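PDB 3A5V: alpha-galactosidase, which catalyses the hydrolysis of terminal alpha-galactosyl residues from galactosides, as a tetrameric enzyme of glycoside hydrolase family 27. Local coordinates for residues M249-Y254 against K282-N287; H257-A262 against D362-K367; L313-G316 against T322-V325; L378-P381 against V385-L388. One frame throughout, in Å; residues are numbered along the deposited sequence.

Overall arrangement
Interaction 1 joins two helical segments on the outside of the beta/alpha barrel. Interaction 2 uses the same helix, 251-263, to meet the C-terminal beta-sandwich domain. Their centres lie about 9 Å apart. Both contribute to a pocket that holds a polyether, probably from the crystallisation liquor: Glu283 and Asn287 from one, Trp364 and Gln366 from the other. Interactions 3 and 4 lie within the sandwich; strand 322-329 of the first neighbours strand 384-390 of the second, bonded through Val325 O and Leu388 N. Interaction 4 touches interaction 2 by the Asp362-Arg386 salt bridge, with centres about 9 Å apart. Interactions 1 and 3 do not touch, their nearest atoms being about 11 Å apart.

Interaction 1 (M249-Y254 against K282-N287); sequences MNQEEY and KEIIMN
Ile284 packs against Gln251 and Tyr254 on the buried side of this contact. Ile284 CD1 lies 4.0 Å from Gln251 CG. The other branch points at the backbone, and Ile284 CG2 comes 3.9 Å from Tyr254 O. The Tyr254 ring itself leads away from Ile284, and its hydroxyl bonds to Asp192. Met249 CB lies over one face of that ring.

The solvent side is looser and polar. In the conformer given, one of two modelled, Gln251 NE2 donates to Glu283 OE1 at 3.1 Å. The bond is nearly straight (168°), and the acceptor lies in the amide plane. The carboxylate, however, is met from above its plane, with the two flat groups almost perpendicular. Glu283 is exposed and reaches out with CG anti to the backbone N and an extended chain. A long, weak ion pair links Glu283 to Arg255.

The start of the first helix is held separately. Asn250 OD1 accepts from Glu253 N at 2.8 Å, and Glu253 OE1 accepts from Asn250 N at 3.0 Å. This is a capping box at the start of helix 251-263, which meets helix 279-285 on the outside of the beta/alpha barrel.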
loop_
_atom_site.group_PDB
_atom_site.type_symbol
_atom_site.label_atom_id
_atom_site.label_comp_id
_atom_site.label_asym_id
_atom_site.label_seq_id
_atom_site.Cartn_x
_atom_site.Cartn_y
_atom_site.Cartn_z
ATOM N N MET A 249 -34.275 -0.678 -4.350
ATOM C CA MET A 249 -34.283 -1.605 -3.217
ATOM C C MET A 249 -35.724 -1.835 -2.747
ATOM O O MET A 249 -36.590 -1.004 -2.993
ATOM C CB MET A 249 -33.451 -1.044 -2.048
ATOM C CG MET A 249 -31.961 -0.872 -2.352
ATOM S SD MET A 249 -31.031 -0.382 -0.872
ATOM C CE MET A 249 -30.361 1.207 -1.369
ATOM N N ASN A 250 -35.967 -2.958 -2.069
ATOM C CA ASN A 250 -37.271 -3.219 -1.438
ATOM C C ASN A 250 -37.349 -2.568 -0.046
ATOM O O ASN A 250 -36.366 -1.967 0.410
ATOM C CB ASN A 250 -37.594 -4.730 -1.412
ATOM C CG ASN A 250 -36.669 -5.528 -0.493
ATOM O OD1 ASN A 250 -36.263 -5.053 0.562
ATOM N ND2 ASN A 250 -36.369 -6.773 -0.883
ATOM N N GLN A 251 -38.507 -2.647 0.617
ATOM C CA GLN A 251 -38.664 -1.951 1.889
ATOM C C GLN A 251 -37.723 -2.458 3.001
ATOM O O GLN A 251 -37.185 -1.654 3.763
ATOM C CB GLN A 251 -40.121 -1.869 2.383
ATOM C CG GLN A 251 -40.320 -0.677 3.345
ATOM C CD GLN A 251 -41.550 -0.799 4.239
ATOM O OE1 GLN A 251 -42.011 -1.892 4.536
ATOM N NE2 GLN A 251 -42.068 0.339 4.689
ATOM N N GLU A 252 -37.545 -3.773 3.102
ATOM C CA GLU A 252 -36.651 -4.317 4.137
ATOM C C GLU A 252 -35.186 -3.923 3.878
ATOM O O GLU A 252 -34.423 -3.653 4.821
ATOM C CB GLU A 252 -36.808 -5.843 4.278
ATOM C CG GLU A 252 -38.185 -6.286 4.875
ATOM C CD GLU A 252 -38.563 -5.553 6.170
ATOM O OE1 GLU A 252 -37.689 -5.356 7.033
ATOM O OE2 GLU A 252 -39.746 -5.152 6.323
ATOM N N GLU A 253 -34.792 -3.894 2.608
ATOM C CA GLU A 253 -33.456 -3.384 2.249
ATOM C C GLU A 253 -33.266 -1.912 2.645
ATOM O O GLU A 253 -32.238 -1.572 3.205
ATOM C CB GLU A 253 -33.184 -3.576 0.760
ATOM C CG GLU A 253 -32.932 -5.035 0.405
ATOM C CD GLU A 253 -32.928 -5.313 -1.099
ATOM O OE1 GLU A 253 -33.460 -4.509 -1.901
ATOM O OE2 GLU A 253 -32.386 -6.366 -1.464
ATOM N N TYR A 254 -34.246 -1.046 2.345
ATOM C CA TYR A 254 -34.207 0.354 2.806
ATOM C C TYR A 254 -34.209 0.463 4.324
ATOM O O TYR A 254 -33.552 1.354 4.890
ATOM C CB TYR A 254 -35.373 1.186 2.248
ATOM C CG TYR A 254 -35.204 1.542 0.786
ATOM C CD1 TYR A 254 -33.952 1.939 0.281
ATOM C CD2 TYR A 254 -36.294 1.476 -0.098
ATOM C CE1 TYR A 254 -33.786 2.257 -1.077
ATOM C CE2 TYR A 254 -36.144 1.796 -1.466
ATOM C CZ TYR A 254 -34.891 2.182 -1.940
ATOM O OH TYR A 254 -34.747 2.478 -3.286
ATOM N N LYS A 282 -42.412 7.024 4.200
ATOM C CA LYS A 282 -42.632 7.704 5.491
ATOM C C LYS A 282 -42.347 6.751 6.653
ATOM O O LYS A 282 -41.772 7.142 7.653
ATOM C CB LYS A 282 -44.075 8.216 5.606
ATOM C CG LYS A 282 -44.443 9.364 4.669
ATOM C CD LYS A 282 -45.933 9.769 4.859
ATOM C CE LYS A 282 -46.289 10.954 3.959
ATOM N NZ LYS A 282 -47.768 11.271 3.961
ATOM N N GLU A 283 -42.768 5.495 6.510
ATOM C CA GLU A 283 -42.529 4.477 7.545
ATOM C C GLU A 283 -41.041 4.372 7.900
ATOM O O GLU A 283 -40.680 4.206 9.077
ATOM C CB GLU A 283 -43.076 3.121 7.082
ATOM C CG GLU A 283 -42.975 2.020 8.130
ATOM C CD GLU A 283 -43.553 0.682 7.670
ATOM O OE1 GLU A 283 -44.388 0.659 6.725
ATOM O OE2 GLU A 283 -43.149 -0.348 8.259
ATOM N N ILE A 284 -40.183 4.478 6.885
ATOM C CA ILE A 284 -38.721 4.366 7.083
ATOM C C ILE A 284 -38.057 5.676 7.567
ATOM O O ILE A 284 -37.196 5.667 8.454
ATOM C CB ILE A 284 -37.998 3.843 5.793
ATOM C CG1 ILE A 284 -38.586 2.491 5.308
ATOM C CG2 ILE A 284 -36.444 3.755 6.005
ATOM C CD1 ILE A 284 -38.530 1.322 6.349
ATOM N N ILE A 285 -38.457 6.810 6.997
ATOM C CA ILE A 285 -37.725 8.056 7.277
ATOM C C ILE A 285 -38.374 8.950 8.348
ATOM O O ILE A 285 -37.794 9.970 8.732
ATOM C CB ILE A 285 -37.405 8.864 5.989
ATOM C CG1 ILE A 285 -38.678 9.507 5.395
ATOM C CG2 ILE A 285 -36.625 7.962 4.957
ATOM C CD1 ILE A 285 -38.419 10.427 4.182
ATOM N N MET A 286 -39.575 8.592 8.809
ATOM C CA MET A 286 -40.271 9.463 9.769
ATOM C C MET A 286 -40.542 8.797 11.104
ATOM O O MET A 286 -41.509 9.145 11.795
ATOM C CB MET A 286 -41.586 10.021 9.184
ATOM C CG MET A 286 -41.417 10.806 7.876
ATOM S SD MET A 286 -43.018 11.535 7.409
ATOM C CE MET A 286 -42.589 12.415 5.905
ATOM N N ASN A 287 -39.694 7.846 11.474
ATOM C CA ASN A 287 -39.875 7.143 12.737
ATOM C C ASN A 287 -39.038 7.850 13.799
ATOM O O ASN A 287 -37.813 7.746 13.795
ATOM C CB ASN A 287 -39.477 5.663 12.581
ATOM C CG ASN A 287 -39.688 4.849 13.862
ATOM O OD1 ASN A 287 -39.383 5.313 14.961
ATOM N ND2 ASN A 287 -40.198 3.622 13.715
#

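Interaction 2 (H257-A262 against D362-K367); sequences HYTIWA and DLWKQK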
loop_
_atom_site.group_PDB
_atom_site.type_symbol
_atom_site.label_atom_id
_atom_site.label_comp_id
_atom_site.label_asym_id
_atom_site.label_seq_id
_atom_site.Cartn_x
_atom_site.Cartn_y
_atom_site.Cartn_z
ATOM N N HIS A 257 -30.624 -0.239 5.399
ATOM C CA HIS A 257 -29.849 0.921 4.986
ATOM C C HIS A 257 -30.048 2.068 5.989
ATOM O O HIS A 257 -29.079 2.540 6.598
ATOM C CB HIS A 257 -30.308 1.236 3.545
ATOM C CG HIS A 257 -29.843 2.546 2.973
ATOM N ND1 HIS A 257 -28.559 3.025 3.111
ATOM C CD2 HIS A 257 -30.491 3.424 2.166
ATOM C CE1 HIS A 257 -28.446 4.164 2.446
ATOM N NE2 HIS A 257 -29.602 4.422 1.856
ATOM N N TYR A 258 -31.303 2.444 6.233
ATOM C CA TYR A 258 -31.588 3.543 7.164
ATOM C C TYR A 258 -31.118 3.229 8.598
ATOM O O TYR A 258 -30.526 4.076 9.276
ATOM C CB TYR A 258 -33.093 3.874 7.140
ATOM C CG TYR A 258 -33.438 5.170 7.840
ATOM C CD1 TYR A 258 -33.627 5.199 9.224
ATOM C CD2 TYR A 258 -33.554 6.364 7.125
ATOM C CE1 TYR A 258 -33.918 6.375 9.895
ATOM C CE2 TYR A 258 -33.865 7.571 7.791
ATOM C CZ TYR A 258 -34.042 7.556 9.182
ATOM O OH TYR A 258 -34.361 8.715 9.871
ATOM N N THR A 259 -31.418 2.022 9.062
ATOM C CA THR A 259 -31.056 1.589 10.428
ATOM C C THR A 259 -29.554 1.707 10.703
ATOM O O THR A 259 -29.141 2.234 11.746
ATOM C CB THR A 259 -31.483 0.115 10.662
ATOM O OG1 THR A 259 -32.916 -0.005 10.524
ATOM C CG2 THR A 259 -31.021 -0.391 12.054
ATOM N N ILE A 260 -28.741 1.180 9.787
ATOM C CA ILE A 260 -27.301 1.164 9.984
ATOM C C ILE A 260 -26.721 2.578 9.881
ATOM O O ILE A 260 -25.897 2.949 10.697
ATOM C CB ILE A 260 -26.570 0.155 9.027
ATOM C CG1 ILE A 260 -27.059 -1.295 9.270
ATOM C CG2 ILE A 260 -25.039 0.232 9.186
ATOM C CD1 ILE A 260 -26.784 -1.847 10.701
ATOM N N TRP A 261 -27.156 3.358 8.890
ATOM C CA TRP A 261 -26.749 4.774 8.799
ATOM C C TRP A 261 -27.111 5.511 10.107
ATOM O O TRP A 261 -26.300 6.262 10.664
ATOM C CB TRP A 261 -27.472 5.447 7.630
ATOM C CG TRP A 261 -26.761 5.396 6.258
ATOM C CD1 TRP A 261 -26.526 6.473 5.450
ATOM C CD2 TRP A 261 -26.235 4.246 5.550
ATOM N NE1 TRP A 261 -25.898 6.084 4.301
ATOM C CE2 TRP A 261 -25.704 4.727 4.325
ATOM C CE3 TRP A 261 -26.149 2.867 5.832
ATOM C CZ2 TRP A 261 -25.085 3.879 3.373
ATOM C CZ3 TRP A 261 -25.529 2.015 4.881
ATOM C CH2 TRP A 261 -25.006 2.534 3.666
ATOM N N ALA A 262 -28.327 5.293 10.599
ATOM C CA ALA A 262 -28.751 5.956 11.841
ATOM C C ALA A 262 -27.882 5.509 13.038
ATOM O O ALA A 262 -27.362 6.330 13.788
ATOM C CB ALA A 262 -30.246 5.668 12.115
ATOM N N ASP A 362 -38.898 -2.892 20.332
ATOM C CA ASP A 362 -38.652 -2.914 18.893
ATOM C C ASP A 362 -38.953 -1.508 18.389
ATOM O O ASP A 362 -40.110 -1.059 18.439
ATOM C CB ASP A 362 -39.536 -3.965 18.210
ATOM C CG ASP A 362 -39.242 -4.122 16.716
ATOM O OD1 ASP A 362 -39.024 -3.100 16.009
ATOM O OD2 ASP A 362 -39.245 -5.282 16.240
ATOM N N LEU A 363 -37.911 -0.818 17.912
ATOM C CA LEU A 363 -38.019 0.603 17.551
ATOM C C LEU A 363 -38.757 0.881 16.243
ATOM O O LEU A 363 -39.383 1.944 16.086
ATOM C CB LEU A 363 -36.635 1.267 17.534
ATOM C CG LEU A 363 -35.876 1.262 18.868
ATOM C CD1 LEU A 363 -34.687 2.198 18.750
ATOM C CD2 LEU A 363 -36.778 1.676 20.072
ATOM N N TRP A 364 -38.681 -0.058 15.304
ATOM C CA TRP A 364 -39.450 0.055 14.053
ATOM C C TRP A 364 -40.939 -0.152 14.292
ATOM O O TRP A 364 -41.764 0.615 13.784
ATOM C CB TRP A 364 -38.943 -0.930 12.987
ATOM C CG TRP A 364 -37.651 -0.438 12.362
ATOM C CD1 TRP A 364 -36.420 -1.042 12.426
ATOM C CD2 TRP A 364 -37.465 0.780 11.621
ATOM N NE1 TRP A 364 -35.486 -0.287 11.762
ATOM C CE2 TRP A 364 -36.094 0.835 11.251
ATOM C CE3 TRP A 364 -38.328 1.814 11.210
ATOM C CZ2 TRP A 364 -35.552 1.895 10.504
ATOM C CZ3 TRP A 364 -37.787 2.883 10.462
ATOM C CH2 TRP A 364 -36.410 2.911 10.118
ATOM N N LYS A 365 -41.266 -1.193 15.055
ATOM C CA LYS A 365 -42.661 -1.520 15.392
ATOM C C LYS A 365 -43.200 -0.565 16.446
ATOM O O LYS A 365 -44.427 -0.392 16.575
ATOM C CB LYS A 365 -42.778 -2.988 15.833
ATOM C CG LYS A 365 -42.506 -3.963 14.688
ATOM C CD LYS A 365 -42.341 -5.442 15.111
ATOM C CE LYS A 365 -41.323 -6.160 14.187
ATOM N NZ LYS A 365 -41.788 -6.341 12.781
ATOM N N GLN A 366 -42.278 0.088 17.158
ATOM C CA GLN A 366 -42.592 0.975 18.284
ATOM C C GLN A 366 -43.461 0.243 19.324
ATOM O O GLN A 366 -44.554 0.694 19.698
ATOM C CB GLN A 366 -43.237 2.278 17.802
ATOM C CG GLN A 366 -42.362 3.090 16.829
ATOM C CD GLN A 366 -42.954 4.451 16.510
ATOM O OE1 GLN A 366 -44.172 4.626 16.530
ATOM N NE2 GLN A 366 -42.096 5.424 16.229
ATOM N N LYS A 367 -42.963 -0.906 19.773
ATOM C CA LYS A 367 -43.648 -1.668 20.807
ATOM C C LYS A 367 -42.652 -2.405 21.688
ATOM O O LYS A 367 -41.573 -2.811 21.231
ATOM C CB LYS A 367 -44.649 -2.652 20.200
ATOM C CG LYS A 367 -44.018 -3.771 19.418
ATOM C CD LYS A 367 -45.028 -4.847 19.052
ATOM C CE LYS A 367 -44.360 -5.929 18.205
ATOM N NZ LYS A 367 -45.377 -6.819 17.581
#
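Trp364 of the C-terminal beta-sandwich domain meets Tyr258 and Thr259 of the barrel helix 251-263 at the interface between the two domains. Trp364 and Gln366 also line a pocket that holds a polyether. The indole presents its edge to the helix. Its NE1 donates to Thr259 OG1 at 2.9 Å, and the oxygen lies in the ring plane. The bond is bent, with an N-H...O angle of 139°. Thr259 keeps OG1 beside its own backbone N (chi1 -61°), where the hydroxyl also bonds to Arg255 O. Next to this bond, Trp364 CH2 packs against Tyr258 CD1 at 3.7 Å. The Tyr258 hydroxyl turns to Tyr45. Arg255 adds a cation-pi contact to the indole. A leucine in place of Trp364 would probably leave Thr259 OG1 without its indole donor and open a gap beside Tyr258.

The loop that carries Trp364 is shaped by Asp362. Its OD1 accepts from Lys365 N at 3.1 Å, an Asx motif, and weakly from Trp364 N. Gln366 and Lys367 face Asp362 in a G1 beta bulge. One loop of the sandwich thus presses a tryptophan onto a barrel helix, tying the two domains of this family 27 enzyme together.

Interaction 3 (L313-G316 against T322-V325); sequences LFSG and TQVV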
loop_
_atom_site.group_PDB
_atom_site.type_symbol
_atom_site.label_atom_id
_atom_site.label_comp_id
_atom_site.label_asym_id
_atom_site.label_seq_id
_atom_site.Cartn_x
_atom_site.Cartn_y
_atom_site.Cartn_z
ATOM N N LEU A 313 -24.149 -8.820 14.082
ATOM C CA LEU A 313 -24.715 -8.236 15.309
ATOM C C LEU A 313 -24.046 -6.882 15.572
ATOM O O LEU A 313 -22.812 -6.789 15.545
ATOM C CB LEU A 313 -24.459 -9.155 16.521
ATOM C CG LEU A 313 -24.846 -8.598 17.908
ATOM C CD1 LEU A 313 -26.357 -8.394 17.987
ATOM C CD2 LEU A 313 -24.351 -9.490 19.057
ATOM N N PHE A 314 -24.857 -5.855 15.830
ATOM C CA PHE A 314 -24.354 -4.548 16.257
ATOM C C PHE A 314 -24.885 -4.225 17.654
ATOM O O PHE A 314 -26.022 -4.594 18.006
ATOM C CB PHE A 314 -24.797 -3.432 15.298
ATOM C CG PHE A 314 -24.199 -3.531 13.909
ATOM C CD1 PHE A 314 -24.693 -4.454 12.978
ATOM C CD2 PHE A 314 -23.167 -2.672 13.526
ATOM C CE1 PHE A 314 -24.142 -4.534 11.680
ATOM C CE2 PHE A 314 -22.615 -2.738 12.244
ATOM C CZ PHE A 314 -23.107 -3.675 11.317
ATOM N N SER A 315 -24.068 -3.519 18.425
ATOM C CA SER A 315 -24.429 -3.133 19.788
ATOM C C SER A 315 -23.751 -1.818 20.135
ATOM O O SER A 315 -22.543 -1.662 19.905
ATOM C CB SER A 315 -23.974 -4.223 20.769
ATOM O OG SER A 315 -24.215 -3.832 22.103
ATOM N N GLY A 316 -24.511 -0.881 20.715
ATOM C CA GLY A 316 -23.955 0.398 21.120
ATOM C C GLY A 316 -24.660 1.034 22.298
ATOM O O GLY A 316 -25.824 0.782 22.529
ATOM N N THR A 322 -28.993 2.864 28.529
ATOM C CA THR A 322 -29.720 1.988 27.610
ATOM C C THR A 322 -28.775 1.546 26.477
ATOM O O THR A 322 -27.646 2.040 26.387
ATOM C CB THR A 322 -31.021 2.635 27.080
ATOM O OG1 THR A 322 -30.702 3.821 26.343
ATOM C CG2 THR A 322 -31.986 2.994 28.263
ATOM N N GLN A 323 -29.226 0.602 25.649
ATOM C CA GLN A 323 -28.361 0.005 24.611
ATOM C C GLN A 323 -29.136 -0.155 23.330
ATOM O O GLN A 323 -30.302 -0.567 23.359
ATOM C CB GLN A 323 -27.865 -1.381 25.050
ATOM C CG GLN A 323 -26.607 -1.927 24.302
ATOM C CD GLN A 323 -25.301 -1.293 24.790
ATOM O OE1 GLN A 323 -25.297 -0.496 25.723
ATOM N NE2 GLN A 323 -24.198 -1.625 24.135
ATOM N N VAL A 324 -28.498 0.144 22.203
ATOM C CA VAL A 324 -29.104 -0.201 20.916
ATOM C C VAL A 324 -28.501 -1.535 20.461
ATOM O O VAL A 324 -27.299 -1.767 20.620
ATOM C CB VAL A 324 -28.968 0.930 19.837
ATOM C CG1 VAL A 324 -27.499 1.155 19.438
ATOM C CG2 VAL A 324 -29.819 0.596 18.590
ATOM N N VAL A 325 -29.350 -2.422 19.954
ATOM C CA VAL A 325 -28.917 -3.724 19.446
ATOM C C VAL A 325 -29.556 -3.948 18.091
ATOM O O VAL A 325 -30.764 -3.756 17.927
ATOM C CB VAL A 325 -29.232 -4.891 20.435
ATOM C CG1 VAL A 325 -28.895 -6.265 19.822
ATOM C CG2 VAL A 325 -28.437 -4.699 21.743
#
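Ser315 turns its OG away from its own backbone N (chi1 175°), and Gln323 bends its chain at chi2 (78°), which brings the amide back over the neighbouring strand. The two polar ends then meet across a beta hairpin, formed by strands 311-318 and 322-329 of the C-terminal beta sandwich. Gln323 NE2 donates to Ser315 OG at 3.0 Å. The bond is nearly straight (170°), and OG lies close to the amide plane. This bond probably limits rotation of the Gln323 amide. Ser315 OG has a second partner in Ile344 O, so this buried hydroxyl is gripped from two residues.

The folded glutamine lies close to the Gly316 carbonyl. Gln323 CD comes within 3.1 Å of Gly316 O, but the amide makes no hydrogen bond to that oxygen. Gly316 O accepts instead from Val324 N at 2.8 Å. The return bond runs from Gly316 N to Val324 O at 2.9 Å. These two bonds make Gly316 and Val324 an antiparallel hydrogen-bonded pair. Ser315 and Val325 form the next, non-hydrogen-bonded pair. There the backbones meet through CA-H...O contacts, one from Ser315 CA to Val324 O and one from Val325 CA to Phe314 O.

Val324 lies on the other sheet face from Ser315 and Val325, and packs on Leu387 of strand 384-390. Val324 CG1 also sits beside the glycine, 3.5 Å from Gly316 O. On the face of Ser315, Val325 packs on Ile344 and Phe390. Val325 CG1 also touches Leu313 CD1 at 3.8 Å.

Interaction 4 (L378-P381 against V385-L388); sequences LDVP and VRLL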
loop_
_atom_site.group_PDB
_atom_site.type_symbol
_atom_site.label_atom_id
_atom_site.label_comp_id
_atom_site.label_asym_id
_atom_site.label_seq_id
_atom_site.Cartn_x
_atom_site.Cartn_y
_atom_site.Cartn_z
ATOM N N LEU A 378 -34.953 -13.686 17.492
ATOM C CA LEU A 378 -36.008 -13.031 16.697
ATOM C C LEU A 378 -35.927 -13.392 15.224
ATOM O O LEU A 378 -34.837 -13.662 14.703
ATOM C CB LEU A 378 -35.903 -11.502 16.817
ATOM C CG LEU A 378 -36.126 -10.843 18.177
ATOM C CD1 LEU A 378 -35.865 -9.355 18.050
ATOM C CD2 LEU A 378 -37.545 -11.092 18.693
ATOM N N ASP A 379 -37.083 -13.351 14.560
ATOM C CA ASP A 379 -37.163 -13.452 13.096
ATOM C C ASP A 379 -36.602 -12.189 12.443
ATOM O O ASP A 379 -37.018 -11.081 12.769
ATOM C CB ASP A 379 -38.616 -13.596 12.656
ATOM C CG ASP A 379 -39.212 -14.933 13.040
ATOM O OD1 ASP A 379 -38.611 -15.968 12.714
ATOM O OD2 ASP A 379 -40.302 -14.939 13.642
ATOM N N VAL A 380 -35.679 -12.369 11.505
ATOM C CA VAL A 380 -35.099 -11.251 10.766
ATOM C C VAL A 380 -35.266 -11.523 9.266
ATOM O O VAL A 380 -34.846 -12.569 8.774
ATOM C CB VAL A 380 -33.598 -11.043 11.128
ATOM C CG1 VAL A 380 -33.090 -9.722 10.546
ATOM C CG2 VAL A 380 -33.395 -11.105 12.670
ATOM N N PRO A 381 -35.922 -10.602 8.536
ATOM C CA PRO A 381 -36.165 -10.800 7.102
ATOM C C PRO A 381 -34.868 -10.895 6.288
ATOM O O PRO A 381 -33.805 -10.433 6.737
ATOM C CB PRO A 381 -36.943 -9.535 6.704
ATOM C CG PRO A 381 -37.551 -9.045 7.979
ATOM C CD PRO A 381 -36.505 -9.331 9.021
ATOM N N VAL A 385 -33.220 -6.216 9.035
ATOM C CA VAL A 385 -32.770 -5.898 10.397
ATOM C C VAL A 385 -33.903 -6.038 11.402
ATOM O O VAL A 385 -35.075 -5.928 11.040
ATOM C CB VAL A 385 -32.187 -4.436 10.528
ATOM C CG1 VAL A 385 -30.786 -4.322 9.850
ATOM C CG2 VAL A 385 -33.197 -3.366 10.001
ATOM N N ARG A 386 -33.540 -6.298 12.656
ATOM C CA ARG A 386 -34.400 -5.949 13.786
ATOM C C ARG A 386 -33.603 -4.950 14.621
ATOM O O ARG A 386 -32.435 -5.198 14.939
ATOM C CB ARG A 386 -34.809 -7.174 14.629
ATOM C CG ARG A 386 -35.673 -8.212 13.869
ATOM C CD ARG A 386 -37.062 -7.664 13.476
ATOM N NE ARG A 386 -37.926 -7.419 14.638
ATOM C CZ ARG A 386 -38.632 -8.362 15.270
ATOM N NH1 ARG A 386 -38.583 -9.633 14.862
ATOM N NH2 ARG A 386 -39.388 -8.030 16.314
ATOM N N LEU A 387 -34.240 -3.828 14.941
ATOM C CA LEU A 387 -33.614 -2.721 15.650
ATOM C C LEU A 387 -34.225 -2.655 17.044
ATOM O O LEU A 387 -35.438 -2.395 17.187
ATOM C CB LEU A 387 -33.859 -1.394 14.903
ATOM C CG LEU A 387 -33.444 -0.113 15.647
ATOM C CD1 LEU A 387 -31.954 -0.122 15.990
ATOM C CD2 LEU A 387 -33.806 1.147 14.861
ATOM N N LEU A 388 -33.390 -2.879 18.059
ATOM C CA LEU A 388 -33.864 -3.056 19.425
ATOM C C LEU A 388 -33.266 -2.024 20.345
ATOM O O LEU A 388 -32.097 -1.615 20.168
ATOM C CB LEU A 388 -33.484 -4.454 19.967
ATOM C CG LEU A 388 -33.800 -5.654 19.062
ATOM C CD1 LEU A 388 -33.195 -6.940 19.652
ATOM C CD2 LEU A 388 -35.318 -5.792 18.828
HETATM O O HOH W 1 -39.676 -12.376 16.036
#
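Arg386 and Leu378 bury the most surface in this contact, which spans the two sheets of the C-terminal beta sandwich. Strand 375-380 pairs with strand 335-340, whereas strand 384-390 lies in the larger sheet, so side chains bridge the space between them.

Arg386 folds back on itself, with bends at chi2 (-66°) and chi3 (-68°). This brings the guanidinium alongside the opposite strand. Its NH1 donates to Asp379 O at 3.0 Å, with an N-H...O angle of 158°. The oxygen lies in the guanidinium plane, and NH1 approaches a lone pair of Asp379 O, in the carbonyl plane. The same NH1 gives a second bond to water 1 at 3.2 Å, and this water also accepts from Asp379 N. Arg386 NH2 forms a salt bridge with Asp362, which helps fix the turn of the group. Higher up the chain, Arg386 CG packs on Val380 CG2 at 3.9 Å. A leucine in place of Arg386 would probably leave Asp379 O without this donor from the facing sheet and Asp362 without its positive mate.

Asp379 directs its own carboxylate to Lys336. Leu378 works on the apolar side. Leu378 CD1 sits over the centre of one face of the Arg386 guanidinium, 4.0 Å above the plane. That methyl also meets Leu388 tip to tip, with Leu378 CD1 3.7 Å from Leu388 CD2.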